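PDB 3ISA: putative enoyl-CoA hydratase/isomerase from Bordetella parapertussis, which probably catalyses the hydration or isomerisation of an enoyl-CoA thioester, as a member of the crotonase-like family. Local coordinates for the interface of chains A and B and the interface of chains A and C. Sequence-based numbering; all coordinates share one arbitrary frame. Chains: chain A/B/C, Putative enoyl-CoA hydratase/isomerase.

Both contacts join copies of one protein in the deposited hexamer, and their C-alpha centres lie about 23 Å apart. Chain A takes part in each with different elements. In contact 1 it offers helices 144-151 and 153-160 to helix 202-212 of chain B. In contact 2 its helix 77-95 meets the same helix of chain C, with A:Ala229 of helix 217-229 at the margin. No residue of chain A is shared by the two patches. Contact 2 belongs to a two-fold interface and contact 1 does not. This would suit a dimer of trimers, as in many crotonase-like enzymes: contact 1 may lie within a trimer and contact 2 between trimers.

Contact 1: the interface of chains A and B. Residues chain A 144, 156-157, 160-161; chain B 208-209, 212.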
# COMPACT_ATOMS: atom_id res chain seq x y z
N THR A 144 9.35 3.71 -17.68
CA THR A 144 7.95 3.38 -18.00
C THR A 144 6.90 4.02 -17.08
O THR A 144 6.02 4.75 -17.56
CB THR A 144 7.77 1.84 -18.10
OG1 THR A 144 8.88 1.28 -18.83
CG2 THR A 144 6.44 1.50 -18.79
N ALA A 156 0.57 6.74 -22.71
CA ALA A 156 1.80 5.96 -22.51
C ALA A 156 1.77 4.68 -23.32
O ALA A 156 2.75 4.34 -23.97
CB ALA A 156 2.00 5.64 -21.02
N LEU A 157 0.63 3.98 -23.28
CA LEU A 157 0.46 2.77 -24.09
C LEU A 157 0.52 3.07 -25.59
O LEU A 157 1.19 2.35 -26.32
CB LEU A 157 -0.84 2.03 -23.76
CG LEU A 157 -1.09 0.72 -24.54
CD1 LEU A 157 0.01 -0.30 -24.29
CD2 LEU A 157 -2.44 0.14 -24.18
N LEU A 160 4.45 3.88 -25.95
CA LEU A 160 5.40 2.84 -25.54
C LEU A 160 5.07 1.49 -26.17
O LEU A 160 5.98 0.75 -26.57
CB LEU A 160 5.50 2.74 -24.01
CG LEU A 160 6.05 3.99 -23.30
CD1 LEU A 160 6.06 3.75 -21.80
CD2 LEU A 160 7.45 4.34 -23.82
N GLY A 161 3.77 1.19 -26.30
CA GLY A 161 3.28 -0.08 -26.85
C GLY A 161 3.78 -0.41 -28.25
O GLY A 161 3.88 -1.59 -28.61
N LEU B 208 5.00 -4.71 -20.14
CA LEU B 208 4.57 -3.34 -20.32
C LEU B 208 3.14 -3.12 -19.80
O LEU B 208 2.89 -2.15 -19.09
CB LEU B 208 4.63 -2.95 -21.81
CG LEU B 208 4.08 -1.56 -22.12
CD1 LEU B 208 4.89 -0.45 -21.41
CD2 LEU B 208 4.03 -1.31 -23.61
N HIS B 209 2.22 -4.01 -20.17
CA HIS B 209 0.82 -3.91 -19.71
C HIS B 209 0.72 -3.98 -18.19
O HIS B 209 -0.03 -3.21 -17.59
CB HIS B 209 -0.08 -4.97 -20.35
CG HIS B 209 -0.23 -4.81 -21.83
ND1 HIS B 209 -0.90 -5.72 -22.61
CD2 HIS B 209 0.23 -3.85 -22.68
CE1 HIS B 209 -0.87 -5.33 -23.87
NE2 HIS B 209 -0.17 -4.21 -23.94
N LEU B 212 2.09 -0.67 -16.68
CA LEU B 212 1.19 0.47 -16.87
C LEU B 212 -0.09 0.48 -16.04
O LEU B 212 -0.60 1.55 -15.70
CB LEU B 212 0.82 0.64 -18.36
CG LEU B 212 1.95 1.06 -19.31
CD1 LEU B 212 1.45 1.04 -20.75
CD2 LEU B 212 2.53 2.44 -18.96
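B:Leu208 spreads its two methyls over chain A, one to A:Thr144 and the other to A:Gly161. CD1 of B:Leu208 lies 3.6 Å from the methyl CG2 of A:Thr144, and the two side chains cross obliquely. CD2 of B:Leu208 sits 3.5 Å from CA of A:Gly161, just past the end of helix 153-160, where there is no side chain to hold it off. CG of B:Leu208 is anti to the backbone N (chi1 175°), which carries this fork away from its own helix 202-212. A:Thr144 turns CG2, not its hydroxyl OG1, towards chain B, with CG2 anti to the backbone N (chi1 -44° for OG1). CG2 of A:Thr144 also meets CD2 of B:Leu212 at 4.0 Å, there with the side chains at about a right angle.

One turn on from B:Leu208, B:Leu212 sets its two methyls on neighbouring residues of helix 153-160. CD2 of B:Leu212 reaches CB of A:Ala156 at 3.8 Å. CD1 of B:Leu212 rests 3.9 Å from CA of A:Leu157, against the root of that side chain. The far end of A:Leu157 goes elsewhere: its methyl CD1 touches the imidazole of B:His209 on the CD2-NE2 side, 3.9 Å from CD2.

This mainly apolar packing fits leucines of chain B against helices 144-151 and 153-160 of chain A. It probably helps to hold the two chains together in the deposited hexamer.

Contact 2: the interface of chains A and C. Residues chain A 78, 81-82, 85, 229; chain C 78, 81-82, 85.
This is a two-fold, helix-to-helix interface between two copies of a crotonase-like protein, and it links chains A and C in the deposited assembly. Helix 77-95 of each chain packs on its twin, so each contact has a twin with the chains exchanged.

A:Leu81 and C:Leu81 face each other near the centre. Their side chains cross at about a right angle, and CD2 of A:Leu81 comes 3.9 Å from CG of C:Leu81. Each leucine then passes the other to reach the opposite backbone. CD2 of A:Leu81 lies 3.6 Å from CA of C:Leu82, and CD2 of C:Leu81 lies 3.7 Å from CA of A:Leu82. With CG anti to the backbone N in both (chi1 170° in A:Leu81, 173° in C:Leu81), each side chain extends far enough to place this methyl on the facing helix.

The glycines probably help the helices to come close. CB of A:Leu82 packs on CA of C:Gly78 at 3.7 Å, and CB of C:Leu82 does the same to CA of A:Gly78. With no side chain on CA, each glycine puts little in the way of the leucine that packs there.

A:Ala229, at the end of helix 217-229, widens the patch. CB of A:Ala229 meets CG1 of C:Val85 at 3.7 Å and CD1 of C:Leu82 at 3.8 Å. A:Val85 flanks the central pair, its CG2 lying 4.1 Å from CD2 of C:Leu81, with the two side chains set at a slant.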
# COMPACT_ATOMS: atom_id res chain seq x y z
N GLY A 78 26.93 -8.08 -18.17
CA GLY A 78 27.03 -7.44 -16.88
C GLY A 78 27.40 -5.96 -16.94
O GLY A 78 26.83 -5.14 -16.18
N LEU A 81 24.34 -4.13 -17.96
CA LEU A 81 23.36 -4.07 -16.86
C LEU A 81 23.75 -2.99 -15.86
O LEU A 81 22.92 -2.17 -15.47
CB LEU A 81 23.25 -5.41 -16.13
CG LEU A 81 22.44 -5.40 -14.82
CD1 LEU A 81 20.94 -5.11 -15.05
CD2 LEU A 81 22.62 -6.68 -14.05
N LEU A 82 25.02 -3.01 -15.44
CA LEU A 82 25.53 -1.98 -14.54
C LEU A 82 25.29 -0.56 -15.04
O LEU A 82 24.79 0.28 -14.28
CB LEU A 82 27.02 -2.17 -14.24
CG LEU A 82 27.65 -1.12 -13.32
CD1 LEU A 82 26.95 -0.93 -11.97
CD2 LEU A 82 29.13 -1.45 -13.12
N VAL A 85 21.59 0.24 -14.76
CA VAL A 85 21.23 0.41 -13.36
C VAL A 85 21.66 1.80 -12.86
O VAL A 85 20.87 2.49 -12.19
CB VAL A 85 21.81 -0.74 -12.48
CG1 VAL A 85 21.73 -0.39 -10.99
CG2 VAL A 85 21.03 -2.05 -12.78
N ALA A 229 18.69 -7.87 -17.10
CA ALA A 229 19.40 -9.09 -16.68
C ALA A 229 18.91 -10.37 -17.38
O ALA A 229 19.44 -11.45 -17.13
CB ALA A 229 19.33 -9.27 -15.19
N GLY C 78 30.32 -4.93 -13.20
CA GLY C 78 29.08 -5.27 -13.90
C GLY C 78 28.82 -6.77 -13.90
O GLY C 78 27.69 -7.22 -13.67
N LEU C 81 27.64 -7.65 -10.49
CA LEU C 81 26.26 -7.19 -10.32
C LEU C 81 25.27 -8.16 -10.98
O LEU C 81 24.30 -8.58 -10.35
CB LEU C 81 26.05 -5.79 -10.94
CG LEU C 81 24.60 -5.32 -10.94
CD1 LEU C 81 24.03 -5.18 -9.52
CD2 LEU C 81 24.45 -4.02 -11.70
N LEU C 82 25.53 -8.49 -12.25
CA LEU C 82 24.69 -9.39 -13.01
C LEU C 82 24.50 -10.72 -12.28
O LEU C 82 23.38 -11.19 -12.14
CB LEU C 82 25.22 -9.61 -14.43
CG LEU C 82 24.47 -10.64 -15.28
CD1 LEU C 82 23.00 -10.27 -15.48
CD2 LEU C 82 25.14 -10.86 -16.62
N VAL C 85 22.32 -10.21 -9.24
CA VAL C 85 20.94 -10.04 -9.70
C VAL C 85 20.28 -11.38 -10.06
O VAL C 85 19.13 -11.64 -9.68
CB VAL C 85 20.83 -8.99 -10.86
CG1 VAL C 85 19.44 -9.03 -11.53
CG2 VAL C 85 21.12 -7.57 -10.32